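Local coordinates for putative outer membrane protein (LpxR) (Salmonella typhimurium, PDB 3FID), which removes acyl chains from lipid A as a lipopolysaccharide-modifying outer-membrane enzyme that binds metal ions, at residues P17-N20 with A21-H25; G113-E116 with V117-A121; R120-I124 with I125-K129; P131-Q134 with D135-E138; Q235-L239 with Q240-E244. All blocks are in the same frame, centred on the assembly; numbering follows the deposited sequence.

Contact 1: residues P17-N20 with A21-H25. With ZN (zinc ion), chain F; CXE (pentaethylene glycol monodecyl ether), chain L; CXE (pentaethylene glycol monodecyl ether), chain J.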
# COMPACT_ATOMS: atom_id res chain seq x y z
N PRO A 17 7.70 17.57 -5.49
CA PRO A 17 8.90 17.66 -6.30
C PRO A 17 9.86 16.48 -6.12
O PRO A 17 10.50 16.10 -7.08
CB PRO A 17 9.55 18.95 -5.83
CG PRO A 17 8.40 19.78 -5.22
CD PRO A 17 7.53 18.73 -4.59
N SER A 18 9.97 15.93 -4.90
CA SER A 18 10.84 14.77 -4.69
C SER A 18 10.27 13.56 -5.43
O SER A 18 11.00 12.86 -6.14
CB SER A 18 10.99 14.43 -3.20
OG SER A 18 11.61 15.52 -2.53
N LEU A 19 8.97 13.32 -5.27
CA LEU A 19 8.29 12.21 -5.98
C LEU A 19 8.44 12.29 -7.51
O LEU A 19 8.72 11.28 -8.19
CB LEU A 19 6.80 12.14 -5.58
CG LEU A 19 6.01 10.88 -5.98
CD1 LEU A 19 6.52 9.65 -5.20
CD2 LEU A 19 4.51 11.15 -5.71
N ASN A 20 8.25 13.50 -8.05
CA ASN A 20 8.42 13.78 -9.50
C ASN A 20 9.84 13.59 -9.97
O ASN A 20 10.07 13.06 -11.05
CB ASN A 20 7.99 15.21 -9.87
CG ASN A 20 6.52 15.45 -9.68
OD1 ASN A 20 5.75 14.52 -9.46
ND2 ASN A 20 6.12 16.71 -9.74
N ALA A 21 10.81 14.02 -9.17
CA ALA A 21 12.22 13.83 -9.53
C ALA A 21 12.56 12.34 -9.55
O ALA A 21 13.30 11.85 -10.42
CB ALA A 21 13.13 14.57 -8.58
N LEU A 22 11.97 11.60 -8.61
CA LEU A 22 12.28 10.19 -8.49
C LEU A 22 11.65 9.32 -9.60
O LEU A 22 12.32 8.46 -10.16
CB LEU A 22 11.89 9.70 -7.08
CG LEU A 22 12.20 8.25 -6.67
CD1 LEU A 22 13.67 7.87 -6.87
CD2 LEU A 22 11.73 8.03 -5.20
N TYR A 23 10.39 9.57 -9.94
CA TYR A 23 9.65 8.66 -10.82
C TYR A 23 9.20 9.32 -12.14
O TYR A 23 8.61 8.67 -12.99
CB TYR A 23 8.42 8.07 -10.08
CG TYR A 23 8.74 7.21 -8.88
CD1 TYR A 23 9.60 6.10 -9.00
CD2 TYR A 23 8.19 7.48 -7.64
CE1 TYR A 23 9.90 5.30 -7.89
CE2 TYR A 23 8.48 6.68 -6.52
CZ TYR A 23 9.34 5.59 -6.66
OH TYR A 23 9.63 4.80 -5.53
N GLY A 24 9.48 10.61 -12.29
CA GLY A 24 9.10 11.31 -13.52
C GLY A 24 7.72 11.94 -13.43
O GLY A 24 6.85 11.50 -12.65
N HIS A 25 7.50 12.97 -14.23
CA HIS A 25 6.26 13.72 -14.05
C HIS A 25 5.00 13.01 -14.61
O HIS A 25 3.91 13.19 -14.05
CB HIS A 25 6.37 15.18 -14.56
CG HIS A 25 5.29 16.08 -14.02
ND1 HIS A 25 4.06 16.21 -14.63
CD2 HIS A 25 5.24 16.85 -12.91
CE1 HIS A 25 3.30 17.03 -13.92
NE2 HIS A 25 4.00 17.43 -12.87
ZN ZN F . 3.22 15.73 -16.48
C1 CXE L . 17.93 -5.06 -6.12
C2 CXE L . 17.92 -4.16 -4.89
C3 CXE L . 16.64 -3.35 -4.83
C4 CXE L . 16.85 -1.86 -5.05
C5 CXE L . 15.85 -1.34 -6.08
C6 CXE L . 15.15 -0.06 -5.61
C7 CXE L . 14.78 0.80 -6.80
C8 CXE L . 14.08 2.07 -6.37
C9 CXE L . 14.49 3.22 -7.27
C10 CXE L . 13.32 3.80 -8.06
O11 CXE L . 13.81 4.30 -9.30
C12 CXE L . 12.82 4.82 -10.19
C13 CXE L . 12.08 3.72 -10.95
O14 CXE L . 12.91 3.18 -11.98
C15 CXE L . 12.20 2.33 -12.88
C1 CXE J . 14.25 8.44 1.15
C2 CXE J . 13.24 9.51 1.46
C3 CXE J . 13.75 10.85 0.95
C4 CXE J . 12.68 11.92 1.06
C5 CXE J . 13.25 13.27 0.65
C6 CXE J . 12.15 14.32 0.66
C7 CXE J . 12.70 15.74 0.70
C8 CXE J . 11.61 16.69 1.19
C9 CXE J . 11.77 18.08 0.60
C10 CXE J . 10.69 19.00 1.15
O11 CXE J . 11.17 20.34 1.03
C12 CXE J . 10.27 21.31 1.58
C13 CXE J . 10.72 22.67 1.09
O HOH W 1 5.98 10.95 -9.98
O HOH W 2 3.28 17.61 -10.14
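L19 and Y23 sit one turn apart on helix 16-23, a short helix that lies against the strands of the LpxR beta-barrel, and they mark its tightly packed side. L19 CD1 meets Y23 CD2 at 3.7 Å, arriving at the edge of the phenol ring and near its plane. One face of that ring is taken by L22, whose CG stands 3.8 Å above the ring centre. Y23 OH reaches a hydrogen bond with L272 O, and L19 and L22 rest on L272 too, so the three side chains pin the helix to strand 266-275. Detergent borders this patch: Y23 CD1 lies 3.7 Å from C12 of one pentaethylene glycol monodecyl ether, and another runs past S18.

The polar side is looser and more exposed. N20 and H25 extend side by side in the same direction, with amide and imidazole planes 67° apart and N20 ND2 at 3.3 Å from H25 CD2. A water joins them, accepting from N20 ND2 and, weakly, from H25 NE2, while N20 OD1 is held by Q16 NE2. Helix 16-23 stops at Y23, and G24 after it takes a positive phi (91°). G24 N still bonds back to N20 O at 2.8 Å. H25 CG lies anti to the backbone N (chi1 -163°), which swings the ring out to a zinc ion shared with D29: the metal is bound by H25 ND1 at 2.1 Å.

Contact 2: residues G113-E116 with V117-A121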
# COMPACT_ATOMS: atom_id res chain seq x y z
N GLY A 113 -17.64 2.42 0.63
CA GLY A 113 -17.84 3.82 1.07
C GLY A 113 -16.96 4.87 0.40
O GLY A 113 -16.76 5.96 0.95
N GLY A 114 -16.39 4.53 -0.75
CA GLY A 114 -15.52 5.48 -1.49
C GLY A 114 -16.19 6.77 -1.95
O GLY A 114 -15.63 7.85 -1.77
N GLN A 115 -17.39 6.67 -2.55
CA GLN A 115 -18.14 7.89 -2.94
C GLN A 115 -18.40 8.79 -1.74
O GLN A 115 -18.26 10.01 -1.81
CB GLN A 115 -19.46 7.54 -3.60
CG GLN A 115 -20.33 8.75 -4.01
CD GLN A 115 -21.54 8.32 -4.83
OE1 GLN A 115 -22.08 7.22 -4.64
NE2 GLN A 115 -21.97 9.19 -5.77
N GLU A 116 -18.81 8.19 -0.62
CA GLU A 116 -19.16 8.95 0.58
C GLU A 116 -17.94 9.70 1.12
O GLU A 116 -18.02 10.88 1.34
CB GLU A 116 -19.76 8.03 1.65
CG GLU A 116 -21.16 7.46 1.30
CD GLU A 116 -21.13 6.13 0.52
OE1 GLU A 116 -20.12 5.81 -0.15
OE2 GLU A 116 -22.15 5.41 0.55
N VAL A 117 -16.81 9.00 1.27
CA VAL A 117 -15.58 9.59 1.81
C VAL A 117 -15.02 10.68 0.91
O VAL A 117 -14.66 11.78 1.39
CB VAL A 117 -14.51 8.51 2.10
CG1 VAL A 117 -13.14 9.13 2.37
CG2 VAL A 117 -14.94 7.66 3.30
N GLN A 118 -14.92 10.39 -0.39
CA GLN A 118 -14.37 11.38 -1.34
C GLN A 118 -15.28 12.58 -1.53
O GLN A 118 -14.80 13.70 -1.49
CB GLN A 118 -14.00 10.76 -2.70
CG GLN A 118 -13.06 11.71 -3.51
CD GLN A 118 -12.81 11.21 -4.92
OE1 GLN A 118 -13.74 11.14 -5.75
NE2 GLN A 118 -11.56 10.90 -5.22
N ASN A 119 -16.58 12.35 -1.68
CA ASN A 119 -17.53 13.46 -1.76
C ASN A 119 -17.43 14.38 -0.52
O ASN A 119 -17.45 15.62 -0.63
CB ASN A 119 -18.96 12.96 -1.93
CG ASN A 119 -19.29 12.56 -3.36
OD1 ASN A 119 -18.42 12.48 -4.22
ND2 ASN A 119 -20.55 12.27 -3.60
N ARG A 120 -17.33 13.77 0.66
CA ARG A 120 -17.18 14.52 1.91
C ARG A 120 -15.94 15.41 1.85
O ARG A 120 -16.01 16.60 2.18
CB ARG A 120 -17.06 13.54 3.09
CG ARG A 120 -16.63 14.17 4.42
CD ARG A 120 -16.51 13.09 5.50
NE ARG A 120 -16.18 13.65 6.82
CZ ARG A 120 -14.94 13.98 7.21
NH1 ARG A 120 -13.91 13.84 6.36
NH2 ARG A 120 -14.73 14.46 8.43
N ALA A 121 -14.82 14.82 1.44
CA ALA A 121 -13.51 15.49 1.44
C ALA A 121 -13.55 16.72 0.53
O ALA A 121 -13.10 17.82 0.90
CB ALA A 121 -12.43 14.51 0.97
O HOH W 3 -20.17 11.64 -6.68
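The side-chain amides of Q115 and N119 are turned 70° against each other, so they do not stack. One face of the N119 amide looks onto Q115: N119 CG lies 3.2 Å from Q115 O and N119 ND2 3.6 Å from Q115 CG. This is an i, i+4 pairing on the first turns of helix 114-125, which starts at G113 in the N-cap position. At the far ends a water bridges the two amide nitrogens, accepting from both Q115 NE2 and N119 ND2 at 3.2 Å each. N119 CG is placed over the Q115 carbonyl by a chi1 of -80°, anti to the carbonyl carbon of N119 itself.

Regular i to i+4 bonds run beneath, beginning with V117 N to G113 O. G113 has positive phi, a backbone shape that suits glycine, and G114 after it is buried. V117 packs alongside the first carbonyl, CG2 coming to 3.4 Å from G113 O, and its side chain rests on Q57 and I59 of strand 49-60.

Q118 points into the protein from another side of the helix. Its extended chain carries OE1 to a hydrogen bond with W133 NE1, and the side chain passes about 5 Å from a bound zinc ion. The protein ligands of that metal are D10 and T34, and Q118 lies near it, close to T34. Back along the same turn, Q118 CB lies 3.5 Å from G114 O.

Contact 3: residues R120-I124 with I125-K129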
# COMPACT_ATOMS: atom_id res chain seq x y z
N ARG A 120 -17.33 13.77 0.66
CA ARG A 120 -17.18 14.52 1.91
C ARG A 120 -15.94 15.41 1.85
O ARG A 120 -16.01 16.60 2.18
CB ARG A 120 -17.06 13.54 3.09
CG ARG A 120 -16.63 14.17 4.42
CD ARG A 120 -16.51 13.09 5.50
NE ARG A 120 -16.18 13.65 6.82
CZ ARG A 120 -14.94 13.98 7.21
NH1 ARG A 120 -13.91 13.84 6.36
NH2 ARG A 120 -14.73 14.46 8.43
N ALA A 121 -14.82 14.82 1.44
CA ALA A 121 -13.51 15.49 1.44
C ALA A 121 -13.55 16.72 0.53
O ALA A 121 -13.10 17.82 0.90
CB ALA A 121 -12.43 14.51 0.97
N HIS A 122 -14.11 16.50 -0.66
CA HIS A 122 -14.29 17.50 -1.68
C HIS A 122 -15.21 18.62 -1.21
O HIS A 122 -14.87 19.77 -1.38
CB HIS A 122 -14.79 16.86 -2.98
CG HIS A 122 -13.72 16.06 -3.69
ND1 HIS A 122 -13.88 15.56 -4.96
CD2 HIS A 122 -12.47 15.71 -3.30
CE1 HIS A 122 -12.78 14.92 -5.32
NE2 HIS A 122 -11.91 14.99 -4.33
N ARG A 123 -16.35 18.27 -0.61
CA ARG A 123 -17.27 19.29 -0.08
C ARG A 123 -16.56 20.17 0.96
O ARG A 123 -16.69 21.40 0.93
CB ARG A 123 -18.53 18.64 0.51
CG ARG A 123 -19.56 19.65 1.06
CD ARG A 123 -20.79 18.96 1.64
NE ARG A 123 -20.47 17.87 2.56
CZ ARG A 123 -20.01 18.04 3.79
NH1 ARG A 123 -19.75 16.97 4.55
NH2 ARG A 123 -19.80 19.26 4.26
N ILE A 124 -15.82 19.53 1.86
CA ILE A 124 -15.09 20.24 2.92
C ILE A 124 -14.08 21.24 2.34
O ILE A 124 -13.98 22.37 2.82
CB ILE A 124 -14.42 19.26 3.92
CG1 ILE A 124 -15.49 18.51 4.74
CG2 ILE A 124 -13.47 19.99 4.87
CD1 ILE A 124 -14.92 17.41 5.68
N ILE A 125 -13.36 20.85 1.28
CA ILE A 125 -12.37 21.77 0.68
C ILE A 125 -12.94 22.67 -0.43
O ILE A 125 -12.25 23.53 -0.97
CB ILE A 125 -11.07 21.05 0.22
CG1 ILE A 125 -11.35 20.12 -0.96
CG2 ILE A 125 -10.42 20.33 1.41
CD1 ILE A 125 -10.13 19.76 -1.80
N GLY A 126 -14.22 22.49 -0.73
CA GLY A 126 -14.87 23.26 -1.79
C GLY A 126 -14.52 22.81 -3.21
O GLY A 126 -14.68 23.59 -4.15
N ALA A 127 -14.04 21.58 -3.36
CA ALA A 127 -13.90 20.96 -4.68
C ALA A 127 -15.24 20.41 -5.16
O ALA A 127 -16.14 20.15 -4.35
CB ALA A 127 -12.85 19.86 -4.63
N GLU A 128 -15.42 20.24 -6.47
CA GLU A 128 -16.65 19.61 -6.97
C GLU A 128 -16.53 18.09 -6.86
O GLU A 128 -15.44 17.53 -6.93
CB GLU A 128 -17.00 20.05 -8.41
CG GLU A 128 -17.06 21.58 -8.65
CD GLU A 128 -17.73 22.35 -7.51
OE1 GLU A 128 -18.93 22.09 -7.23
OE2 GLU A 128 -17.07 23.23 -6.90
N LYS A 129 -17.66 17.43 -6.68
CA LYS A 129 -17.65 15.99 -6.61
C LYS A 129 -17.57 15.39 -8.02
O LYS A 129 -17.89 16.05 -9.01
CB LYS A 129 -18.84 15.46 -5.80
CG LYS A 129 -20.23 15.72 -6.36
CD LYS A 129 -21.29 15.15 -5.40
CE LYS A 129 -22.57 16.01 -5.37
NZ LYS A 129 -23.73 15.34 -4.66
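I125 N bonds to A121 O at 3.1 Å near the end of helix 114-125, and the chain then turns sharply at G126 before running off in an extended course past the final turn. H122 carries the side-chain part of the contact. With its CG anti to the carbonyl carbon (chi1 -72°), the imidazole lies beside the departing chain: H122 CB lies 3.9 Å from A127 CB, K129 CA comes to the ring edge, and H122 ND1 gives a weak bond to E128 O at 3.2 Å. Y130 adds an edge-to-face ring contact to the same imidazole.

The turn itself is a Schellman motif. G126, with a phi of 76°, lets two amides fold back into the last turn: A127 N gives a weak bond to H122 O at 2.8 Å, and G126 N reaches R123 O at 3.2 Å. I125 and I124 are on the surface. I125 CG1 lies against the last turn, 3.4 Å from A121 O, whereas I124 CD1 lies over one face of the R120 guanidinium, 3.7 Å above its plane.

Contact 4: residues P131-Q134 with D135-E138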
# COMPACT_ATOMS: atom_id res chain seq x y z
N PRO A 131 -18.98 12.86 -10.60
CA PRO A 131 -20.25 12.15 -10.80
C PRO A 131 -20.12 10.66 -11.14
O PRO A 131 -21.06 9.91 -10.88
CB PRO A 131 -20.93 12.94 -11.95
CG PRO A 131 -19.77 13.59 -12.68
CD PRO A 131 -18.78 13.94 -11.60
N ALA A 132 -18.99 10.22 -11.69
CA ALA A 132 -18.84 8.81 -12.13
C ALA A 132 -18.78 7.81 -10.99
O ALA A 132 -18.70 6.61 -11.22
CB ALA A 132 -17.66 8.63 -13.11
N TRP A 133 -18.84 8.30 -9.75
CA TRP A 133 -19.06 7.41 -8.61
C TRP A 133 -20.39 6.64 -8.75
O TRP A 133 -20.52 5.57 -8.22
CB TRP A 133 -19.01 8.20 -7.28
CG TRP A 133 -17.62 8.33 -6.74
CD1 TRP A 133 -16.88 9.49 -6.62
CD2 TRP A 133 -16.81 7.28 -6.20
NE1 TRP A 133 -15.65 9.21 -6.05
CE2 TRP A 133 -15.58 7.86 -5.78
CE3 TRP A 133 -17.01 5.90 -6.02
CZ2 TRP A 133 -14.54 7.11 -5.20
CZ3 TRP A 133 -15.97 5.14 -5.44
CH2 TRP A 133 -14.74 5.76 -5.06
N GLN A 134 -21.36 7.18 -9.51
CA GLN A 134 -22.63 6.48 -9.78
C GLN A 134 -22.39 5.22 -10.60
O GLN A 134 -23.18 4.29 -10.55
CB GLN A 134 -23.66 7.41 -10.50
CG GLN A 134 -23.25 7.90 -11.88
CD GLN A 134 -24.21 8.96 -12.50
OE1 GLN A 134 -25.43 8.91 -12.29
NE2 GLN A 134 -23.64 9.89 -13.28
N ASP A 135 -21.30 5.22 -11.37
CA ASP A 135 -20.94 4.08 -12.21
C ASP A 135 -19.73 3.31 -11.65
O ASP A 135 -18.96 2.70 -12.40
CB ASP A 135 -20.72 4.57 -13.67
CG ASP A 135 -20.77 3.45 -14.69
OD1 ASP A 135 -21.45 2.43 -14.43
OD2 ASP A 135 -20.14 3.62 -15.76
N GLN A 136 -19.54 3.35 -10.32
CA GLN A 136 -18.43 2.63 -9.67
C GLN A 136 -18.53 1.11 -9.82
O GLN A 136 -19.57 0.59 -10.21
CB GLN A 136 -18.33 3.04 -8.18
CG GLN A 136 -19.46 2.57 -7.24
CD GLN A 136 -19.21 3.03 -5.81
OE1 GLN A 136 -18.20 2.68 -5.23
NE2 GLN A 136 -20.11 3.84 -5.26
N ILE A 137 -17.43 0.40 -9.52
CA ILE A 137 -17.43 -1.06 -9.47
C ILE A 137 -18.45 -1.58 -8.44
O ILE A 137 -18.51 -1.09 -7.32
CB ILE A 137 -16.00 -1.65 -9.19
CG1 ILE A 137 -14.99 -1.17 -10.26
CG2 ILE A 137 -16.04 -3.18 -9.11
CD1 ILE A 137 -15.30 -1.61 -11.73
N GLU A 138 -19.24 -2.57 -8.84
CA GLU A 138 -20.29 -3.14 -7.99
C GLU A 138 -19.74 -4.05 -6.88
O GLU A 138 -18.61 -4.57 -7.00
CB GLU A 138 -21.25 -3.95 -8.85
CG GLU A 138 -20.70 -5.30 -9.29
CD GLU A 138 -21.64 -6.03 -10.26
OE1 GLU A 138 -21.22 -7.05 -10.84
OE2 GLU A 138 -22.78 -5.57 -10.45
O HOH W 4 -16.79 4.87 -12.32
O HOH W 5 -22.70 5.01 -6.08
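Two torsions bring W133 and Q136 together: the indole swings out with chi1 -86°, and Q136 holds CG between its backbone N and carbonyl carbon (chi1 70°), from where an extended chain carries the amide to the indole edge, crossing the tryptophan at an angle. W133 belongs to the 3-10 turn 131-134 and Q136 follows it, in the loop between helix 114-125 and strand 140-157. Q136 brings its amide up to the benzene edge of the indole, near its plane, with OE1 at 3.3 Å from W133 CZ3 and CD at 3.6 Å from W133 CE3. The amide plane is rotated 68° from the ring, so this is an edge contact and not a stack.

Behind the side chains, two i to i+3 backbone bonds close the turn. D135 N reaches A132 O at 3.0 Å and Q136 N reaches W133 O at 3.2 Å. Water helps each carbonyl: one molecule donates to A132 O and, weakly, to D135 O.

Most of this is buried, and partners beyond the turn close round it. W133 meets the F79 ring with planes at a shallow tilt, while D135 OD2 bonds to A72 N. Q134 NE2 is satisfied by P70 O. A second water links the Q136 amide nitrogen to the turn, donating to W133 O at 3.1 Å and accepting from Q136 NE2 at 3.0 Å.

Contact 5: residues Q235-L239 with Q240-E244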
# COMPACT_ATOMS: atom_id res chain seq x y z
N GLN A 235 -11.21 -5.69 -12.79
CA GLN A 235 -11.96 -6.75 -13.52
C GLN A 235 -13.45 -6.80 -13.18
O GLN A 235 -14.21 -7.49 -13.85
CB GLN A 235 -11.32 -8.10 -13.25
CG GLN A 235 -9.88 -8.20 -13.78
CD GLN A 235 -9.20 -9.46 -13.34
OE1 GLN A 235 -9.24 -9.83 -12.17
NE2 GLN A 235 -8.56 -10.13 -14.28
N GLY A 236 -13.84 -6.10 -12.14
CA GLY A 236 -15.25 -6.02 -11.75
C GLY A 236 -16.09 -5.24 -12.75
O GLY A 236 -15.57 -4.48 -13.57
N LYS A 237 -17.40 -5.38 -12.65
CA LYS A 237 -18.33 -4.76 -13.56
C LYS A 237 -18.88 -3.47 -12.92
O LYS A 237 -19.18 -3.45 -11.73
CB LYS A 237 -19.45 -5.78 -13.83
CG LYS A 237 -20.43 -5.42 -14.92
CD LYS A 237 -21.52 -6.50 -15.02
CE LYS A 237 -22.79 -6.06 -14.27
NZ LYS A 237 -23.87 -7.08 -14.37
N THR A 238 -19.02 -2.41 -13.72
CA THR A 238 -19.54 -1.11 -13.23
C THR A 238 -21.05 -1.14 -12.97
O THR A 238 -21.76 -1.92 -13.61
CB THR A 238 -19.29 0.00 -14.26
OG1 THR A 238 -19.91 -0.36 -15.51
CG2 THR A 238 -17.78 0.26 -14.46
N LEU A 239 -21.53 -0.28 -12.07
CA LEU A 239 -22.94 -0.31 -11.61
C LEU A 239 -23.99 -0.02 -12.70
O LEU A 239 -25.00 -0.72 -12.78
CB LEU A 239 -23.16 0.71 -10.48
CG LEU A 239 -22.81 0.32 -9.05
CD1 LEU A 239 -23.04 1.55 -8.15
CD2 LEU A 239 -23.67 -0.86 -8.59
N GLN A 240 -23.72 0.99 -13.52
CA GLN A 240 -24.66 1.51 -14.50
C GLN A 240 -24.33 1.16 -15.95
O GLN A 240 -25.22 0.74 -16.70
CB GLN A 240 -24.76 3.02 -14.38
CG GLN A 240 -25.28 3.50 -13.05
CD GLN A 240 -25.31 4.98 -13.04
OE1 GLN A 240 -24.59 5.64 -13.79
NE2 GLN A 240 -26.16 5.54 -12.19
N THR A 241 -23.08 1.34 -16.37
CA THR A 241 -22.70 0.91 -17.73
C THR A 241 -22.49 -0.59 -17.83
O THR A 241 -22.38 -1.13 -18.94
CB THR A 241 -21.46 1.66 -18.27
OG1 THR A 241 -20.39 1.61 -17.30
CG2 THR A 241 -21.79 3.10 -18.57
N LYS A 242 -22.41 -1.27 -16.69
CA LYS A 242 -22.27 -2.74 -16.66
C LYS A 242 -21.13 -3.31 -17.51
O LYS A 242 -21.29 -4.33 -18.18
CB LYS A 242 -23.59 -3.43 -17.04
CG LYS A 242 -24.71 -3.15 -16.06
CD LYS A 242 -26.00 -3.84 -16.47
CE LYS A 242 -27.08 -3.57 -15.44
NZ LYS A 242 -27.25 -2.10 -15.24
N MET A 243 -19.97 -2.66 -17.46
CA MET A 243 -18.84 -3.15 -18.24
C MET A 243 -17.63 -3.37 -17.36
O MET A 243 -17.56 -2.83 -16.25
CB MET A 243 -18.49 -2.19 -19.37
CG MET A 243 -18.16 -0.77 -18.95
SD MET A 243 -17.59 0.20 -20.35
CE MET A 243 -17.59 1.85 -19.66
N GLU A 244 -16.71 -4.20 -17.85
CA GLU A 244 -15.36 -4.27 -17.31
C GLU A 244 -14.61 -3.31 -18.19
O GLU A 244 -14.63 -3.45 -19.41
CB GLU A 244 -14.75 -5.63 -17.54
CG GLU A 244 -15.43 -6.79 -16.93
CD GLU A 244 -14.63 -8.06 -17.18
OE1 GLU A 244 -15.24 -9.03 -17.71
OE2 GLU A 244 -13.39 -8.07 -16.89
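A hairpin-like excursion in the loop between helix 232-235 and strand 251-263 brings T238 against T241, K242 and M243. Its two arms run antiparallel, 174° apart, without forming regular strands. T238 N bonds to M243 O at 3.0 Å, and K237 CA adds a CA-H...O contact to the same carbonyl at 3.4 Å. The return bond comes from the side chain: M243 N points almost straight (169°) at T238 OG1, 3.0 Å away. That hydroxyl stands between its own backbone N and carbonyl carbon (chi1 57°), facing the bend, and it also donates to T241 OG1 at 2.7 Å. T238 O takes a weak bond from K242 N, at a residue whose positive phi lets the chain double back.

Outside this polar centre the arms touch through aliphatic carbon. K237 lays its chain across K242, CG reaching K242 C at 3.4 Å and K237 CE nearing K242 CB, while the two ammonium groups stay 6.1 Å apart (NZ to NZ). Near the open end of the hairpin, E244 extends alongside the other arm, its CG 3.4 Å from Q235 O. Q240 N, near the bend, is bound by D135 OD1 from the turn at 131-138.

T238 OG1 both gives and receives, so its rotation is set by two bonds. T238 gives to T241, which in turn probably gives to the D135 carboxylate through OD2; such donors would tend to favour a charged aspartate.

In the fold
From the N terminus, contact 1 comes first, ending helix 16-23 against the barrel wall; it stands apart, its centre about 27 to 33 Å from the centres of the others. Contact 2 lies along the start of helix 114-125 and contact 3 ends that helix; they share R120 and A121, with K129 of contact 3 folding back onto N119 of contact 2. Contact 4 closes a turn in the loop directly afterwards and leans W133 on the first turns of that helix. Contact 5 closes the hairpin-like bend beyond helix 232-235 and meets contact 4 through D135. None nests or crosses, and together contacts 2 to 5 join two long inter-strand loops.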